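Local coordinates for protein Ifi204 (Mus musculus domesticus, PDB 5YZW) that probably senses DNA in innate immunity, as an interferon-inducible PYHIN-family protein whose HINb domain is built from two OB folds, at residues E42-K47 against G73-Y78; S121-V126 against G163-L168. All blocks are in the same frame, centred on the assembly; numbering follows the deposited sequence. Where two conformers were deposited one is given.

Contact 1 (E42-K47 against G73-Y78)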
loop_
_atom_site.group_PDB
_atom_site.type_symbol
_atom_site.label_atom_id
_atom_site.label_comp_id
_atom_site.label_asym_id
_atom_site.label_seq_id
_atom_site.Cartn_x
_atom_site.Cartn_y
_atom_site.Cartn_z
ATOM N N GLU A 42 2.039 -11.938 12.496
ATOM C CA GLU A 42 1.661 -11.674 11.109
ATOM C C GLU A 42 1.555 -10.173 10.878
ATOM O O GLU A 42 1.360 -9.397 11.811
ATOM C CB GLU A 42 0.317 -12.313 10.747
ATOM C CG GLU A 42 0.282 -13.824 10.732
ATOM C CD GLU A 42 -1.115 -14.335 10.474
ATOM O OE1 GLU A 42 -1.977 -14.189 11.382
ATOM O OE2 GLU A 42 -1.357 -14.854 9.360
ATOM N N PHE A 43 1.684 -9.757 9.620
ATOM C CA PHE A 43 1.429 -8.368 9.280
ATOM C C PHE A 43 0.320 -8.291 8.247
ATOM O O PHE A 43 0.095 -9.227 7.476
ATOM C CB PHE A 43 2.683 -7.643 8.793
ATOM C CG PHE A 43 3.152 -8.037 7.417
ATOM C CD1 PHE A 43 4.039 -9.085 7.249
ATOM C CD2 PHE A 43 2.760 -7.311 6.300
ATOM C CE1 PHE A 43 4.495 -9.436 5.986
ATOM C CE2 PHE A 43 3.214 -7.662 5.028
ATOM C CZ PHE A 43 4.083 -8.723 4.880
ATOM N N PHE A 44 -0.393 -7.182 8.264
ATOM C CA PHE A 44 -1.563 -7.005 7.421
ATOM C C PHE A 44 -1.486 -5.662 6.727
ATOM O O PHE A 44 -1.050 -4.665 7.320
ATOM C CB PHE A 44 -2.856 -7.099 8.236
ATOM C CG PHE A 44 -3.019 -8.422 8.956
ATOM C CD1 PHE A 44 -2.487 -8.618 10.214
ATOM C CD2 PHE A 44 -3.653 -9.482 8.329
ATOM C CE1 PHE A 44 -2.631 -9.841 10.861
ATOM C CE2 PHE A 44 -3.791 -10.707 8.962
ATOM C CZ PHE A 44 -3.291 -10.882 10.231
ATOM N N ARG A 45 -1.928 -5.632 5.473
ATOM C CA ARG A 45 -2.068 -4.386 4.738
ATOM C C ARG A 45 -3.512 -3.918 4.843
ATOM O O ARG A 45 -4.437 -4.683 4.570
ATOM C CB ARG A 45 -1.634 -4.584 3.282
ATOM C CG ARG A 45 -0.152 -4.401 3.124
ATOM C CD ARG A 45 0.392 -5.087 1.868
ATOM N NE ARG A 45 1.853 -5.054 1.847
ATOM C CZ ARG A 45 2.593 -5.207 0.754
ATOM N NH1 ARG A 45 2.014 -5.404 -0.426
ATOM N NH2 ARG A 45 3.915 -5.161 0.842
ATOM N N VAL A 46 -3.698 -2.676 5.283
ATOM C CA VAL A 46 -4.993 -2.142 5.677
ATOM C C VAL A 46 -5.365 -0.995 4.753
ATOM O O VAL A 46 -4.547 -0.099 4.508
ATOM C CB VAL A 46 -4.978 -1.648 7.139
ATOM C CG1 VAL A 46 -6.360 -1.122 7.541
ATOM C CG2 VAL A 46 -4.541 -2.771 8.067
ATOM N N LYS A 47 -6.611 -1.003 4.292
ATOM C CA LYS A 47 -7.229 0.107 3.586
ATOM C C LYS A 47 -8.254 0.750 4.508
ATOM O O LYS A 47 -9.228 0.100 4.910
ATOM C CB LYS A 47 -7.893 -0.380 2.302
ATOM C CG LYS A 47 -6.919 -0.577 1.145
ATOM C CD LYS A 47 -7.560 -1.423 0.032
ATOM C CE LYS A 47 -6.685 -1.470 -1.235
ATOM N NZ LYS A 47 -7.388 -2.231 -2.295
ATOM N N GLY A 73 -6.693 -9.337 -0.523
ATOM C CA GLY A 73 -5.475 -9.373 0.269
ATOM C C GLY A 73 -5.291 -8.196 1.205
ATOM O O GLY A 73 -4.239 -8.087 1.845
ATOM N N PHE A 74 -6.274 -7.310 1.302
ATOM C CA PHE A 74 -6.231 -6.197 2.238
ATOM C C PHE A 74 -7.280 -6.381 3.330
ATOM O O PHE A 74 -8.280 -7.077 3.155
ATOM C CB PHE A 74 -6.492 -4.860 1.532
ATOM C CG PHE A 74 -5.420 -4.482 0.529
ATOM C CD1 PHE A 74 -5.451 -4.987 -0.760
ATOM C CD2 PHE A 74 -4.390 -3.620 0.889
ATOM C CE1 PHE A 74 -4.463 -4.623 -1.703
ATOM C CE2 PHE A 74 -3.410 -3.264 -0.025
ATOM C CZ PHE A 74 -3.444 -3.778 -1.316
ATOM N N LEU A 75 -7.035 -5.725 4.454
ATOM C CA LEU A 75 -8.044 -5.565 5.499
ATOM C C LEU A 75 -8.692 -4.202 5.312
ATOM O O LEU A 75 -8.003 -3.173 5.301
ATOM C CB LEU A 75 -7.446 -5.665 6.904
ATOM C CG LEU A 75 -6.733 -6.931 7.348
ATOM C CD1 LEU A 75 -6.558 -6.912 8.875
ATOM C CD2 LEU A 75 -7.479 -8.184 6.906
ATOM N N GLU A 76 -10.012 -4.190 5.144
ATOM C CA GLU A 76 -10.729 -2.958 4.848
ATOM C C GLU A 76 -11.506 -2.492 6.081
ATOM O O GLU A 76 -12.192 -3.291 6.724
ATOM C CB GLU A 76 -11.661 -3.150 3.646
ATOM C CG GLU A 76 -10.897 -3.376 2.321
ATOM C CD GLU A 76 -11.784 -3.312 1.084
ATOM O OE1 GLU A 76 -11.226 -3.187 -0.039
ATOM O OE2 GLU A 76 -13.021 -3.407 1.225
ATOM N N ILE A 77 -11.384 -1.202 6.398
ATOM C CA ILE A 77 -12.053 -0.546 7.520
ATOM C C ILE A 77 -12.910 0.582 6.961
ATOM O O ILE A 77 -12.389 1.501 6.316
ATOM C CB ILE A 77 -11.043 0.023 8.528
ATOM C CG1 ILE A 77 -10.128 -1.085 9.059
ATOM C CG2 ILE A 77 -11.781 0.734 9.647
ATOM C CD1 ILE A 77 -9.072 -0.599 10.024
ATOM N N TYR A 78 -14.210 0.537 7.231
ATOM C CA TYR A 78 -15.146 1.488 6.650
ATOM C C TYR A 78 -15.701 2.517 7.631
ATOM O O TYR A 78 -16.323 3.488 7.188
ATOM C CB TYR A 78 -16.307 0.720 6.003
ATOM C CG TYR A 78 -15.882 0.010 4.734
ATOM C CD1 TYR A 78 -15.734 0.715 3.549
ATOM C CD2 TYR A 78 -15.595 -1.354 4.728
ATOM C CE1 TYR A 78 -15.338 0.084 2.392
ATOM C CE2 TYR A 78 -15.194 -2.000 3.558
ATOM C CZ TYR A 78 -15.066 -1.270 2.401
ATOM O OH TYR A 78 -14.663 -1.875 1.229
HETATM O O HOH W 1 -3.345 -7.879 4.457
HETATM O O HOH W 2 -9.134 -4.227 -1.110
#
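Lys47 turns its CG anti to its own carbonyl carbon (chi1 -80°) and then runs extended to its amino group, while Phe74, with CG likewise anti to its carbonyl carbon, sets its ring beneath that chain. The lysine therefore lies over one face of the phenyl ring: CE sits 3.6 Å from the Phe74 ring centroid as a CH-pi contact, and NZ, 4.0 Å from the same centroid, adds a cation-pi interaction. NZ is held further by His187 and by a water that it shares with Glu76 OE1, a bridge that links two opposite charges too far apart for a direct salt bridge. Arg45 CB touches the Phe74 ring at CD2 (3.8 Å), whereas its guanidinium leads off from the strand pair.

Beneath these side chains the backbones pair in parallel. Leu75 uses both its polar backbone atoms, its N donating to Arg45 O (2.8 Å) and its O accepting from Lys47 N; Ile77 N then bonds to Lys47 O. A second water joins Arg45 N to Gly73 O, next to the first backbone bond of the pair. On the other face, Val46 CG1 meets Ile77 CD1 at 3.7 Å; in the conformer given, Leu75 CD1 also comes near Phe44 CB, a contact that is doubtful because the side chain has a second position.

Such a parallel pair among otherwise antiparallel strands is consistent with the closure of an OB-fold barrel. Strand 30-38 flanks 43-48 on its far edge, strand 62-71 pairs with 74-77, and Phe119 of strand 119-132 packs on Phe74.

Contact 2 (S121-V126 against G163-L168)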
loop_
_atom_site.group_PDB
_atom_site.type_symbol
_atom_site.label_atom_id
_atom_site.label_comp_id
_atom_site.label_asym_id
_atom_site.label_seq_id
_atom_site.Cartn_x
_atom_site.Cartn_y
_atom_site.Cartn_z
ATOM N N SER A 121 3.434 -3.503 -3.379
ATOM C CA SER A 121 3.910 -2.298 -2.720
ATOM C C SER A 121 5.423 -2.389 -2.650
ATOM O O SER A 121 5.964 -3.472 -2.426
ATOM C CB SER A 121 3.343 -2.173 -1.300
ATOM O OG SER A 121 2.019 -1.664 -1.322
ATOM N N GLY A 122 6.111 -1.272 -2.844
ATOM C CA GLY A 122 7.563 -1.308 -2.885
ATOM C C GLY A 122 8.142 0.057 -3.183
ATOM O O GLY A 122 7.456 0.950 -3.693
ATOM N N GLU A 123 9.425 0.200 -2.850
ATOM C CA GLU A 123 10.184 1.415 -3.112
ATOM C C GLU A 123 11.275 1.097 -4.120
ATOM O O GLU A 123 12.124 0.238 -3.863
ATOM C CB GLU A 123 10.801 1.976 -1.835
ATOM C CG GLU A 123 9.844 2.145 -0.682
ATOM C CD GLU A 123 10.524 2.720 0.545
ATOM O OE1 GLU A 123 9.861 2.831 1.596
ATOM O OE2 GLU A 123 11.722 3.061 0.453
ATOM N N TYR A 124 11.269 1.803 -5.248
ATOM C CA TYR A 124 12.182 1.505 -6.340
ATOM C C TYR A 124 12.807 2.786 -6.880
ATOM O O TYR A 124 12.254 3.881 -6.745
ATOM C CB TYR A 124 11.460 0.765 -7.475
ATOM C CG TYR A 124 10.812 -0.522 -7.044
ATOM C CD1 TYR A 124 11.547 -1.692 -6.946
ATOM C CD2 TYR A 124 9.470 -0.559 -6.694
ATOM C CE1 TYR A 124 10.958 -2.878 -6.550
ATOM C CE2 TYR A 124 8.870 -1.744 -6.279
ATOM C CZ TYR A 124 9.623 -2.899 -6.209
ATOM O OH TYR A 124 9.040 -4.082 -5.793
ATOM N N LEU A 125 13.982 2.628 -7.488
ATOM C CA LEU A 125 14.675 3.720 -8.163
ATOM C C LEU A 125 14.176 3.837 -9.595
ATOM O O LEU A 125 14.074 2.830 -10.304
ATOM C CB LEU A 125 16.188 3.494 -8.158
ATOM C CG LEU A 125 16.911 3.609 -6.814
ATOM C CD1 LEU A 125 17.030 2.250 -6.131
ATOM C CD2 LEU A 125 18.287 4.248 -7.009
ATOM N N VAL A 126 13.867 5.061 -10.012
ATOM C CA VAL A 126 13.419 5.336 -11.373
ATOM C C VAL A 126 14.625 5.688 -12.232
ATOM O O VAL A 126 15.518 6.417 -11.791
ATOM C CB VAL A 126 12.381 6.474 -11.384
ATOM C CG1 VAL A 126 11.687 6.553 -12.740
ATOM C CG2 VAL A 126 11.370 6.286 -10.246
ATOM N N GLY A 163 16.123 9.474 -11.448
ATOM C CA GLY A 163 16.946 9.742 -10.292
ATOM C C GLY A 163 16.189 9.814 -8.983
ATOM O O GLY A 163 16.816 9.764 -7.913
ATOM N N SER A 164 14.868 9.940 -9.029
ATOM C CA SER A 164 14.068 9.929 -7.818
ATOM C C SER A 164 13.775 8.492 -7.391
ATOM O O SER A 164 13.800 7.556 -8.201
ATOM C CB SER A 164 12.763 10.699 -8.029
ATOM O OG SER A 164 13.024 12.057 -8.332
ATOM N N LYS A 165 13.516 8.321 -6.097
ATOM C CA LYS A 165 13.093 7.037 -5.553
ATOM C C LYS A 165 11.596 7.078 -5.270
ATOM O O LYS A 165 11.093 8.032 -4.664
ATOM C CB LYS A 165 13.865 6.674 -4.284
ATOM C CG LYS A 165 14.176 5.181 -4.193
ATOM C CD LYS A 165 14.643 4.786 -2.805
ATOM C CE LYS A 165 14.892 3.287 -2.709
ATOM N NZ LYS A 165 15.124 2.876 -1.294
ATOM N N LEU A 166 10.895 6.038 -5.705
ATOM C CA LEU A 166 9.442 6.008 -5.748
ATOM C C LEU A 166 8.902 4.980 -4.765
ATOM O O LEU A 166 9.276 3.803 -4.822
ATOM C CB LEU A 166 8.969 5.666 -7.155
ATOM C CG LEU A 166 8.325 6.803 -7.923
ATOM C CD1 LEU A 166 7.725 6.233 -9.188
ATOM C CD2 LEU A 166 7.284 7.468 -7.059
ATOM N N ARG A 167 8.014 5.420 -3.881
ATOM C CA ARG A 167 7.302 4.524 -2.981
ATOM C C ARG A 167 5.939 4.243 -3.598
ATOM O O ARG A 167 5.127 5.162 -3.763
ATOM C CB ARG A 167 7.158 5.128 -1.589
ATOM C CG ARG A 167 6.165 4.379 -0.685
ATOM C CD ARG A 167 6.161 4.988 0.704
ATOM N NE ARG A 167 7.456 4.807 1.355
ATOM C CZ ARG A 167 8.042 5.717 2.130
ATOM N NH1 ARG A 167 7.451 6.887 2.357
ATOM N NH2 ARG A 167 9.223 5.458 2.684
ATOM N N LEU A 168 5.706 2.985 -3.967
ATOM C CA LEU A 168 4.468 2.553 -4.601
ATOM C C LEU A 168 3.647 1.753 -3.610
ATOM O O LEU A 168 4.168 0.834 -2.965
ATOM C CB LEU A 168 4.733 1.690 -5.838
ATOM C CG LEU A 168 5.766 2.156 -6.863
ATOM C CD1 LEU A 168 6.154 0.987 -7.762
ATOM C CD2 LEU A 168 5.178 3.276 -7.665
#
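Ser121 opens an antiparallel strand pair of the second OB fold, its CA-H pointing at Leu168 O. Gly122 follows in a hydrogen-bonded pair, with N to Leu168 O and Leu168 N to Gly122 O (2.7 Å); a side chain here would run into the Tyr124 ring. Glu123, extended beyond CG (chi2 -179°), lies alongside Arg167, which bends at chi3 (-65°) and presents NE and NH2 together to OE1, NH2 at 2.9 Å. OE1 lies in the guanidinium plane, yet both nitrogens reach it from one face of the carboxylate, the two planes being 64° apart. Glu123 OE2 makes a long salt bridge to Lys165 NZ; an alanine in place of this glutamate would probably leave Lys165 and Arg167 without their shared countercharge and let the guanidinium turn more freely, although Gln191 still holds NH1. Tyr124 exchanges backbone bonds with Leu166, while its OH is bound to Pro106 O and its side chain crosses that of Leu168 at about a right angle, with CD2 3.8 Å from Leu168 CD1. Leu125 rests against the aliphatic chain of Lys165. Val126 N bonds to Ser164 O, Gly163 N returns a bond to Val126 O, and Val126 CG2 meets Leu166 CD1 at 3.8 Å.

The two contacts show two different strand pairings, one in each half of a tandem OB-fold domain: parallel in contact 1, antiparallel in contact 2, each within its own sheet. Their centres lie about 22 Å apart, on opposite sides of the chain's centre, and contact 1 closes before contact 2 opens along the sequence. They nevertheless touch, since Arg45 NH1 of contact 1 packs 3.6 Å from Ser121 CB of contact 2. Cys170 adds a second tie, meeting Phe74 of contact 1 and bonding through its backbone N to Ser121 OG. Contact 1 through Arg45 and Phe74, and contact 2 at its Ser121 end, thus meet where the two sheets adjoin.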